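Long-range contacts in glycerol trinitrate reductase (Agrobacterium tumefaciens, PDB 5EPD), which probably uses FMN to reduce glycerol trinitrate with electrons from NADH or NADPH, as a member of the old yellow enzyme family: residues A[49-55]-A[86-92]; A[65-69]-A[372-376]; A[116-122]-A[190-196]. All coordinates share one frame; numbering follows the deposited sequence.

Contact 1. Residues A[49-55]-A[86-92]; sequences NRAGAGF and QGYQDTP
Two side chains of 49-55 are set by similar first torsions. In Asn-49 (chi1 -43°) CG sits trans to the carbonyl carbon, which brings the carboxamide alongside the backbone of Gln-89; in Phe-55 (chi1 -41°) the same choice swings the ring against the amide of Gln-86. Asn-49 ND2 donates to Gln-89 O at 3.0 Å. The bond is nearly straight, and the acceptor lies in the amide plane while the donor lies in the carbonyl plane. Tyr-88 CB and the Thr-91 methyl, CG2, both pack against this nitrogen, so a short, flat amide suits the place.

Both segments belong to loops that follow the first two strands of a TIM barrel, 41-43 and 73-80, at the end where such barrels carry their active sites. Residues 88-91 form a type II turn. Asp-90 takes its third position with a positive phi, a conformation that aspartate tolerates comparatively well. Its carbonyl oxygen accepts Ala-51 N at 2.9 Å and is also approached by the CA-H of Asn-49. Its carboxylate faces water: OD2 is joined through one molecule to Asn-49 O and to Gln-89 NE2, whose side-chain oxygen is held by Asn-155 N.

Small Ala-51 lets the chains come close, its CB lying 4.0 Å from Pro-92 CB. Farther along, Gln-86 OE1 stands 3.1 Å above one face of the Phe-55 ring, offset toward the rim, with the amide turned almost perpendicular to the ring (77°). The amide's rotation is fixed by Gln-86 NE2, which donates to Tyr-88 O at 2.9 Å from above that carbonyl's plane. The phenyl group also packs on Tyr-95 and on Gln-99 of helix 97-112.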
loop_
_atom_site.group_PDB
_atom_site.type_symbol
_atom_site.label_atom_id
_atom_site.label_comp_id
_atom_site.label_asym_id
_atom_site.label_seq_id
_atom_site.Cartn_x
_atom_site.Cartn_y
_atom_site.Cartn_z
ATOM N N ASN A 49 -4.789 10.984 5.583
ATOM C CA ASN A 49 -6.155 11.553 5.729
ATOM C C ASN A 49 -6.210 13.080 5.537
ATOM O O ASN A 49 -6.720 13.829 6.397
ATOM C CB ASN A 49 -6.772 11.164 7.073
ATOM C CG ASN A 49 -6.535 9.706 7.430
ATOM O OD1 ASN A 49 -5.539 9.394 8.096
ATOM N ND2 ASN A 49 -7.448 8.804 7.015
ATOM N N ARG A 50 -5.648 13.535 4.419
ATOM C CA ARG A 50 -5.586 14.971 4.079
ATOM C C ARG A 50 -5.996 15.213 2.604
ATOM O O ARG A 50 -5.497 16.130 1.931
ATOM C CB ARG A 50 -4.174 15.502 4.347
ATOM C CG ARG A 50 -3.817 15.747 5.807
ATOM C CD ARG A 50 -2.310 15.971 5.874
ATOM N NE ARG A 50 -1.814 16.429 7.175
ATOM C CZ ARG A 50 -1.489 15.648 8.205
ATOM N NH1 ARG A 50 -1.047 16.201 9.325
ATOM N NH2 ARG A 50 -1.617 14.332 8.146
ATOM N N ALA A 51 -6.885 14.367 2.087
ATOM C CA ALA A 51 -7.407 14.569 0.740
ATOM C C ALA A 51 -8.493 15.626 0.857
ATOM O O ALA A 51 -9.110 15.765 1.925
ATOM C CB ALA A 51 -7.980 13.275 0.174
ATOM N N GLY A 52 -8.747 16.354 -0.228
ATOM C CA GLY A 52 -9.788 17.383 -0.199
ATOM C C GLY A 52 -11.133 16.900 -0.708
ATOM O O GLY A 52 -11.315 15.711 -0.963
ATOM N N ALA A 53 -12.065 17.843 -0.859
ATOM C CA ALA A 53 -13.342 17.623 -1.558
ATOM C C ALA A 53 -13.228 16.600 -2.691
ATOM O O ALA A 53 -12.289 16.661 -3.487
ATOM C CB ALA A 53 -13.863 18.952 -2.120
ATOM N N GLY A 54 -14.176 15.667 -2.763
ATOM C CA GLY A 54 -14.139 14.634 -3.797
ATOM C C GLY A 54 -12.933 13.690 -3.745
ATOM O O GLY A 54 -12.581 13.079 -4.751
ATOM N N PHE A 55 -12.315 13.560 -2.568
ATOM C CA PHE A 55 -11.217 12.606 -2.361
ATOM C C PHE A 55 -10.038 12.884 -3.321
ATOM O O PHE A 55 -9.219 11.992 -3.662
ATOM C CB PHE A 55 -11.735 11.163 -2.474
ATOM C CG PHE A 55 -13.066 10.966 -1.821
ATOM C CD1 PHE A 55 -13.199 11.107 -0.450
ATOM C CD2 PHE A 55 -14.188 10.674 -2.574
ATOM C CE1 PHE A 55 -14.439 10.956 0.170
ATOM C CE2 PHE A 55 -15.431 10.505 -1.968
ATOM C CZ PHE A 55 -15.562 10.654 -0.594
ATOM N N GLN A 86 -13.589 2.722 0.181
ATOM C CA GLN A 86 -13.059 3.691 1.160
ATOM C C GLN A 86 -13.392 3.249 2.582
ATOM O O GLN A 86 -14.542 2.841 2.873
ATOM C CB GLN A 86 -13.617 5.109 0.929
ATOM C CG GLN A 86 -12.915 6.206 1.762
ATOM C CD GLN A 86 -13.546 7.608 1.645
ATOM O OE1 GLN A 86 -14.257 7.918 0.684
ATOM N NE2 GLN A 86 -13.269 8.462 2.631
ATOM N N GLY A 87 -12.404 3.345 3.472
ATOM C CA GLY A 87 -12.565 2.905 4.885
ATOM C C GLY A 87 -12.173 3.893 5.965
ATOM O O GLY A 87 -12.528 3.733 7.120
ATOM N N TYR A 88 -11.414 4.901 5.579
ATOM C CA TYR A 88 -11.016 6.000 6.477
ATOM C C TYR A 88 -11.378 7.330 5.816
ATOM O O TYR A 88 -11.313 7.440 4.571
ATOM C CB TYR A 88 -9.505 5.954 6.709
ATOM C CG TYR A 88 -9.026 4.635 7.228
ATOM C CD1 TYR A 88 -8.805 3.577 6.382
ATOM C CD2 TYR A 88 -8.787 4.457 8.579
ATOM C CE1 TYR A 88 -8.344 2.362 6.869
ATOM C CE2 TYR A 88 -8.324 3.270 9.080
ATOM C CZ TYR A 88 -8.104 2.220 8.223
ATOM O OH TYR A 88 -7.662 1.020 8.751
ATOM N N GLN A 89 -11.761 8.322 6.621
ATOM C CA GLN A 89 -12.105 9.636 6.066
ATOM C C GLN A 89 -10.930 10.294 5.325
ATOM O O GLN A 89 -9.747 10.136 5.706
ATOM C CB GLN A 89 -12.588 10.578 7.158
ATOM C CG GLN A 89 -11.593 10.842 8.296
ATOM C CD GLN A 89 -12.139 11.878 9.285
ATOM O OE1 GLN A 89 -13.235 11.721 9.867
ATOM N NE2 GLN A 89 -11.377 12.960 9.471
ATOM N N ASP A 90 -11.249 11.019 4.256
ATOM C CA ASP A 90 -10.262 11.912 3.619
ATOM C C ASP A 90 -9.032 11.204 3.090
ATOM O O ASP A 90 -7.961 11.794 2.984
ATOM C CB ASP A 90 -9.868 13.033 4.596
ATOM C CG ASP A 90 -11.060 13.822 5.043
ATOM O OD1 ASP A 90 -11.868 14.154 4.134
ATOM O OD2 ASP A 90 -11.204 14.099 6.262
ATOM N N THR A 91 -9.194 9.932 2.751
ATOM C CA THR A 91 -8.206 9.255 1.970
ATOM C C THR A 91 -8.563 9.543 0.489
ATOM O O THR A 91 -9.720 9.687 0.132
ATOM C CB THR A 91 -8.159 7.742 2.303
ATOM O OG1 THR A 91 -9.365 7.113 1.879
ATOM C CG2 THR A 91 -8.000 7.498 3.791
ATOM N N PRO A 92 -7.550 9.653 -0.378
ATOM C CA PRO A 92 -7.827 10.018 -1.775
ATOM C C PRO A 92 -8.287 8.889 -2.647
ATOM O O PRO A 92 -8.082 7.729 -2.316
ATOM C CB PRO A 92 -6.457 10.515 -2.291
ATOM C CG PRO A 92 -5.461 9.775 -1.459
ATOM C CD PRO A 92 -6.098 9.672 -0.081
HETATM O O HOH W 1 -9.056 13.874 7.849
HETATM O O HOH W 2 -11.948 13.858 1.457
#

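Contact 2. Residues A[65-69]-A[372-376]; sequences YAQRA and YTDYP
The C-terminal tail of the chain docks here on a type I turn running from Ala-66 to Ala-69, with Gln-67 reaching across to Thr-373. Gln-67 and Arg-68 fill the two central positions of the turn. The extended Gln-67 chain carries NE2 to Thr-373 O, 3.1 Å away; the bond is almost straight (169°), with the acceptor in the amide plane and the donor tilted 20° from that of the carbonyl. The other end of the amide serves Arg-68, whose NH1 donates to Gln-67 OE1 at 2.8 Å, in the carbonyl plane and on a lone pair.

In the (beta/alpha)8 barrel this turn lies between strands 41-43 and 73-80, so the tail returns to the outside of the barrel, beside the end of helix 61-66. Arginine suits the place because its many N-H groups can serve several carbonyls: NE and NH2 donate to Phe-340 O and Ile-341 O, and NH1 also to Tyr-64 O. NH2 further donates to a water, 3.0 Å away, that is weakly bonded to Tyr-375 O. Tyr-375 CD2 lies at the edge of the same guanidinium, 4.3 Å from Arg-68 NH2, while that ring packs on Ile-341 and sends its hydroxyl to Asn-360 N.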
loop_
_atom_site.group_PDB
_atom_site.type_symbol
_atom_site.label_atom_id
_atom_site.label_comp_id
_atom_site.label_asym_id
_atom_site.label_seq_id
_atom_site.Cartn_x
_atom_site.Cartn_y
_atom_site.Cartn_z
ATOM N N TYR A 65 5.180 14.833 -1.012
ATOM C CA TYR A 65 5.851 13.750 -1.715
ATOM C C TYR A 65 7.157 14.227 -2.332
ATOM O O TYR A 65 8.181 13.556 -2.200
ATOM C CB TYR A 65 4.957 13.132 -2.792
ATOM C CG TYR A 65 3.855 12.220 -2.243
ATOM C CD1 TYR A 65 4.168 11.007 -1.623
ATOM C CD2 TYR A 65 2.509 12.581 -2.334
ATOM C CE1 TYR A 65 3.174 10.180 -1.126
ATOM C CE2 TYR A 65 1.505 11.758 -1.835
ATOM C CZ TYR A 65 1.840 10.567 -1.233
ATOM O OH TYR A 65 0.835 9.748 -0.756
ATOM N N ALA A 66 7.131 15.397 -2.976
ATOM C CA ALA A 66 8.368 16.001 -3.536
ATOM C C ALA A 66 9.478 16.269 -2.487
ATOM O O ALA A 66 10.661 16.068 -2.766
ATOM C CB ALA A 66 8.036 17.275 -4.308
ATOM N N GLN A 67 9.087 16.703 -1.290
ATOM C CA GLN A 67 9.998 16.748 -0.147
ATOM C C GLN A 67 10.744 15.431 0.153
ATOM O O GLN A 67 11.812 15.464 0.760
ATOM C CB GLN A 67 9.225 17.108 1.121
ATOM C CG GLN A 67 8.727 18.540 1.208
ATOM C CD GLN A 67 8.211 18.859 2.594
ATOM O OE1 GLN A 67 7.784 17.961 3.338
ATOM N NE2 GLN A 67 8.257 20.145 2.960
ATOM N N ARG A 68 10.151 14.284 -0.209
ATOM C CA ARG A 68 10.694 12.935 0.097
ATOM C C ARG A 68 11.130 12.199 -1.162
ATOM O O ARG A 68 11.412 11.008 -1.112
ATOM C CB ARG A 68 9.610 12.116 0.818
ATOM C CG ARG A 68 9.282 12.726 2.160
ATOM C CD ARG A 68 7.923 12.357 2.758
ATOM N NE ARG A 68 7.944 12.936 4.107
ATOM C CZ ARG A 68 7.834 14.248 4.366
ATOM N NH1 ARG A 68 7.596 15.134 3.380
ATOM N NH2 ARG A 68 7.953 14.677 5.618
ATOM N N ALA A 69 11.234 12.918 -2.278
ATOM C CA ALA A 69 11.480 12.297 -3.556
ATOM C C ALA A 69 12.932 11.808 -3.736
ATOM O O ALA A 69 13.250 11.185 -4.766
ATOM C CB ALA A 69 11.107 13.265 -4.655
ATOM N N TYR A 372 3.178 17.236 8.855
ATOM C CA TYR A 372 3.012 16.760 7.474
ATOM C C TYR A 372 4.218 17.270 6.647
ATOM O O TYR A 372 5.170 16.498 6.346
ATOM C CB TYR A 372 1.666 17.259 6.899
ATOM C CG TYR A 372 1.230 16.680 5.521
ATOM C CD1 TYR A 372 1.213 15.315 5.288
ATOM C CD2 TYR A 372 0.767 17.524 4.484
ATOM C CE1 TYR A 372 0.801 14.795 4.064
ATOM C CE2 TYR A 372 0.356 17.011 3.259
ATOM C CZ TYR A 372 0.372 15.638 3.056
ATOM O OH TYR A 372 -0.032 15.082 1.850
ATOM N N THR A 373 4.193 18.569 6.323
ATOM C CA THR A 373 5.197 19.197 5.471
ATOM C C THR A 373 6.101 20.159 6.234
ATOM O O THR A 373 6.934 20.814 5.628
ATOM C CB THR A 373 4.537 19.985 4.337
ATOM O OG1 THR A 373 3.491 20.807 4.877
ATOM C CG2 THR A 373 3.962 19.053 3.308
ATOM N N ASP A 374 5.970 20.256 7.555
ATOM C CA ASP A 374 6.852 21.174 8.322
ATOM C C ASP A 374 7.984 20.465 9.092
ATOM O O ASP A 374 8.623 21.043 9.981
ATOM C CB ASP A 374 6.018 22.035 9.271
ATOM C CG ASP A 374 5.424 21.239 10.404
ATOM O OD1 ASP A 374 5.404 19.975 10.334
ATOM O OD2 ASP A 374 4.955 21.885 11.365
ATOM N N TYR A 375 8.225 19.201 8.766
ATOM C CA TYR A 375 9.356 18.490 9.342
ATOM C C TYR A 375 10.661 19.012 8.711
ATOM O O TYR A 375 10.894 18.823 7.504
ATOM C CB TYR A 375 9.228 16.989 9.091
ATOM C CG TYR A 375 8.334 16.247 10.058
ATOM C CD1 TYR A 375 8.764 15.958 11.350
ATOM C CD2 TYR A 375 7.068 15.806 9.667
ATOM C CE1 TYR A 375 7.945 15.269 12.230
ATOM C CE2 TYR A 375 6.256 15.090 10.528
ATOM C CZ TYR A 375 6.690 14.837 11.809
ATOM O OH TYR A 375 5.904 14.107 12.650
ATOM N N PRO A 376 11.523 19.650 9.521
ATOM C CA PRO A 376 12.790 20.155 8.971
ATOM C C PRO A 376 13.726 19.068 8.406
ATOM O O PRO A 376 13.755 17.941 8.918
ATOM C CB PRO A 376 13.465 20.765 10.200
ATOM C CG PRO A 376 13.006 19.883 11.325
ATOM C CD PRO A 376 11.539 19.655 11.001
HETATM O O HOH W 3 8.280 17.680 5.781
#

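Contact 3. Residues A[116-122]-A[190-196]; sequences RIVLQLW and FDGVEVH
Asp-191 OD2 is gripped by two donors: Ile-117 N, 2.8 Å away and using the anti lone pair, and the imidazole NE2 of His-111. The aspartate thus stands in for a backbone acceptor just before strand 193-196 joins strand 117-122, the fourth and third strands of the TIM barrel. They run parallel, and Leu-119, Gln-120 and Leu-121 pair with Val-193, Glu-194 and Val-195. Backbone bonds pass to and fro: Leu-119 O accepts Glu-194 N at 2.8 Å, and Leu-121 N donates back to Glu-194 O. Arg-116 adds only a long salt bridge, NH1 to Asp-191 OD1, without an N-H directed at the oxygen.

The two faces of the sheet differ in chemistry. Outward, toward helix 171-187, branched aliphatic residues fill the layer between barrel and helices: Leu-121 CD1 packs on Val-193 CB, and both residues touch the helix. Phe-190 closes this layer at the start of the pair. Leu-119 CB sits over the centre of its ring, 3.5 Å from the centroid in a CH-pi contact, and CD1 reaches CE2 on the same aromatic.

Inward, long polar chains meet. Glu-194 is fully extended (chi1 -178°), which carries its carboxylate across the barrel interior, where OE2 is bonded to Tyr-281 OH and His-283 ND1. OE1 receives a weak bond from Gln-120 NE2. The Gln-120 amide meanwhile lies stacked on His-196, the planes only 15° apart, a position suited to a flat side chain. Trp-122 lies beside the same histidine, its five-membered ring nearly parallel but slid far off, and Tyr-201 meets both rings edge-to-face. Gln-120 NE2 stands 3.5 Å above the centre of the imidazole.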
loop_
_atom_site.group_PDB
_atom_site.type_symbol
_atom_site.label_atom_id
_atom_site.label_comp_id
_atom_site.label_asym_id
_atom_site.label_seq_id
_atom_site.Cartn_x
_atom_site.Cartn_y
_atom_site.Cartn_z
ATOM N N ARG A 116 10.733 8.475 -8.212
ATOM C CA ARG A 116 9.764 7.482 -8.713
ATOM C C ARG A 116 8.612 7.338 -7.733
ATOM O O ARG A 116 8.783 7.455 -6.507
ATOM C CB ARG A 116 10.421 6.118 -8.926
ATOM C CG ARG A 116 11.610 6.192 -9.856
ATOM C CD ARG A 116 11.114 6.308 -11.284
ATOM N NE ARG A 116 11.755 7.381 -12.033
ATOM C CZ ARG A 116 11.758 7.477 -13.364
ATOM N NH1 ARG A 116 11.164 6.564 -14.124
ATOM N NH2 ARG A 116 12.363 8.510 -13.947
ATOM N N ILE A 117 7.430 7.107 -8.282
ATOM C CA ILE A 117 6.223 6.988 -7.469
ATOM C C ILE A 117 5.223 6.040 -8.106
ATOM O O ILE A 117 4.862 6.152 -9.287
ATOM C CB ILE A 117 5.571 8.360 -7.139
ATOM C CG1 ILE A 117 4.503 8.181 -6.052
ATOM C CG2 ILE A 117 5.016 9.035 -8.396
ATOM C CD1 ILE A 117 3.887 9.497 -5.621
ATOM N N VAL A 118 4.805 5.104 -7.271
ATOM C CA VAL A 118 3.851 4.086 -7.593
ATOM C C VAL A 118 2.607 4.344 -6.722
ATOM O O VAL A 118 2.729 4.727 -5.547
ATOM C CB VAL A 118 4.533 2.739 -7.313
ATOM C CG1 VAL A 118 3.536 1.638 -7.011
ATOM C CG2 VAL A 118 5.401 2.378 -8.506
ATOM N N LEU A 119 1.418 4.168 -7.299
ATOM C CA LEU A 119 0.152 4.303 -6.544
ATOM C C LEU A 119 -0.326 2.956 -5.950
ATOM O O LEU A 119 -0.456 1.942 -6.650
ATOM C CB LEU A 119 -0.927 4.952 -7.425
ATOM C CG LEU A 119 -2.313 5.208 -6.823
ATOM C CD1 LEU A 119 -3.048 6.357 -7.495
ATOM C CD2 LEU A 119 -3.184 3.976 -6.939
ATOM N N GLN A 120 -0.601 2.950 -4.649
ATOM C CA GLN A 120 -1.143 1.741 -4.011
ATOM C C GLN A 120 -2.667 1.697 -4.079
ATOM O O GLN A 120 -3.352 2.466 -3.406
ATOM C CB GLN A 120 -0.688 1.586 -2.548
ATOM C CG GLN A 120 -1.019 0.214 -1.962
ATOM C CD GLN A 120 -0.790 0.109 -0.474
ATOM O OE1 GLN A 120 -1.274 0.932 0.283
ATOM N NE2 GLN A 120 -0.101 -0.913 -0.047
ATOM N N LEU A 121 -3.168 0.772 -4.891
ATOM C CA LEU A 121 -4.603 0.553 -5.095
ATOM C C LEU A 121 -5.317 -0.171 -3.947
ATOM O O LEU A 121 -4.954 -1.311 -3.576
ATOM C CB LEU A 121 -4.828 -0.288 -6.348
ATOM C CG LEU A 121 -4.276 0.320 -7.627
ATOM C CD1 LEU A 121 -4.281 -0.755 -8.707
ATOM C CD2 LEU A 121 -5.077 1.551 -8.030
ATOM N N TRP A 122 -6.393 0.457 -3.469
ATOM C CA TRP A 122 -7.055 0.058 -2.250
ATOM C C TRP A 122 -8.521 -0.342 -2.427
ATOM O O TRP A 122 -9.281 0.317 -3.149
ATOM C CB TRP A 122 -7.024 1.271 -1.335
ATOM C CG TRP A 122 -6.927 1.022 0.112
ATOM C CD1 TRP A 122 -6.708 -0.180 0.768
ATOM C CD2 TRP A 122 -6.983 2.030 1.120
ATOM N NE1 TRP A 122 -6.624 0.043 2.132
ATOM C CE2 TRP A 122 -6.779 1.391 2.368
ATOM C CE3 TRP A 122 -7.135 3.417 1.083
ATOM C CZ2 TRP A 122 -6.756 2.101 3.569
ATOM C CZ3 TRP A 122 -7.113 4.120 2.267
ATOM C CH2 TRP A 122 -6.924 3.467 3.497
ATOM N N PHE A 190 1.765 7.976 -12.931
ATOM C CA PHE A 190 2.460 7.097 -11.989
ATOM C C PHE A 190 3.347 6.164 -12.775
ATOM O O PHE A 190 3.055 5.846 -13.916
ATOM C CB PHE A 190 1.487 6.297 -11.119
ATOM C CG PHE A 190 0.915 7.082 -9.969
ATOM C CD1 PHE A 190 1.577 7.130 -8.756
ATOM C CD2 PHE A 190 -0.290 7.758 -10.096
ATOM C CE1 PHE A 190 1.051 7.834 -7.694
ATOM C CE2 PHE A 190 -0.820 8.469 -9.034
ATOM C CZ PHE A 190 -0.146 8.509 -7.833
ATOM N N ASP A 191 4.428 5.738 -12.140
ATOM C CA ASP A 191 5.394 4.816 -12.740
ATOM C C ASP A 191 4.951 3.349 -12.615
ATOM O O ASP A 191 5.609 2.459 -13.133
ATOM C CB ASP A 191 6.765 5.037 -12.086
ATOM C CG ASP A 191 7.207 6.489 -12.166
ATOM O OD1 ASP A 191 7.296 6.985 -13.302
ATOM O OD2 ASP A 191 7.403 7.165 -11.120
ATOM N N GLY A 192 3.837 3.125 -11.922
ATOM C CA GLY A 192 3.227 1.806 -11.781
ATOM C C GLY A 192 2.262 1.825 -10.596
ATOM O O GLY A 192 2.000 2.887 -10.019
ATOM N N VAL A 193 1.759 0.647 -10.229
ATOM C CA VAL A 193 0.870 0.496 -9.076
ATOM C C VAL A 193 1.276 -0.642 -8.154
ATOM O O VAL A 193 2.027 -1.558 -8.539
ATOM C CB VAL A 193 -0.581 0.217 -9.493
ATOM C CG1 VAL A 193 -1.109 1.360 -10.357
ATOM C CG2 VAL A 193 -0.677 -1.128 -10.216
ATOM N N GLU A 194 0.741 -0.578 -6.939
ATOM C CA GLU A 194 0.918 -1.629 -5.953
ATOM C C GLU A 194 -0.466 -2.045 -5.428
ATOM O O GLU A 194 -1.135 -1.299 -4.751
ATOM C CB GLU A 194 1.796 -1.152 -4.800
ATOM C CG GLU A 194 2.014 -2.256 -3.796
ATOM C CD GLU A 194 2.868 -1.854 -2.637
ATOM O OE1 GLU A 194 2.297 -1.693 -1.530
ATOM O OE2 GLU A 194 4.096 -1.722 -2.836
ATOM N N VAL A 195 -0.885 -3.253 -5.751
ATOM C CA VAL A 195 -2.158 -3.806 -5.282
ATOM C C VAL A 195 -2.075 -3.991 -3.756
ATOM O O VAL A 195 -1.151 -4.659 -3.253
ATOM C CB VAL A 195 -2.455 -5.150 -6.030
ATOM C CG1 VAL A 195 -3.689 -5.865 -5.473
ATOM C CG2 VAL A 195 -2.632 -4.884 -7.524
ATOM N N HIS A 196 -3.004 -3.398 -3.004
ATOM C CA HIS A 196 -2.978 -3.609 -1.544
ATOM C C HIS A 196 -3.599 -4.994 -1.170
ATOM O O HIS A 196 -4.841 -5.146 -1.013
ATOM C CB HIS A 196 -3.650 -2.442 -0.782
ATOM C CG HIS A 196 -3.227 -2.318 0.663
ATOM N ND1 HIS A 196 -2.578 -3.325 1.356
ATOM C CD2 HIS A 196 -3.391 -1.303 1.547
ATOM C CE1 HIS A 196 -2.336 -2.927 2.592
ATOM N NE2 HIS A 196 -2.821 -1.700 2.735
#

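How the contacts relate
Contact 3 is the buried core of the three, a pairing of barrel strands held by regular backbone bonds and backed by apolar packing. Contacts 1 and 2 lie nearer the surface and involve mostly loops and turns, where side-chain amides, carbonyls and ordered water do much of the joining. Contact 1 sits beyond the C-terminal ends of the strands and touches contact 3 directly: Tyr-88 CD1 comes within 3.4 Å of Trp-122 CH2. Contact 2 bridges the greatest sequence separation, enclosing contact 3 in its loop, and brings Tyr-65 up to Ile-117. Contacts 1 and 2 meet where Arg-50 packs on Tyr-372, so the C-terminal tail also reaches the loop after the first strand.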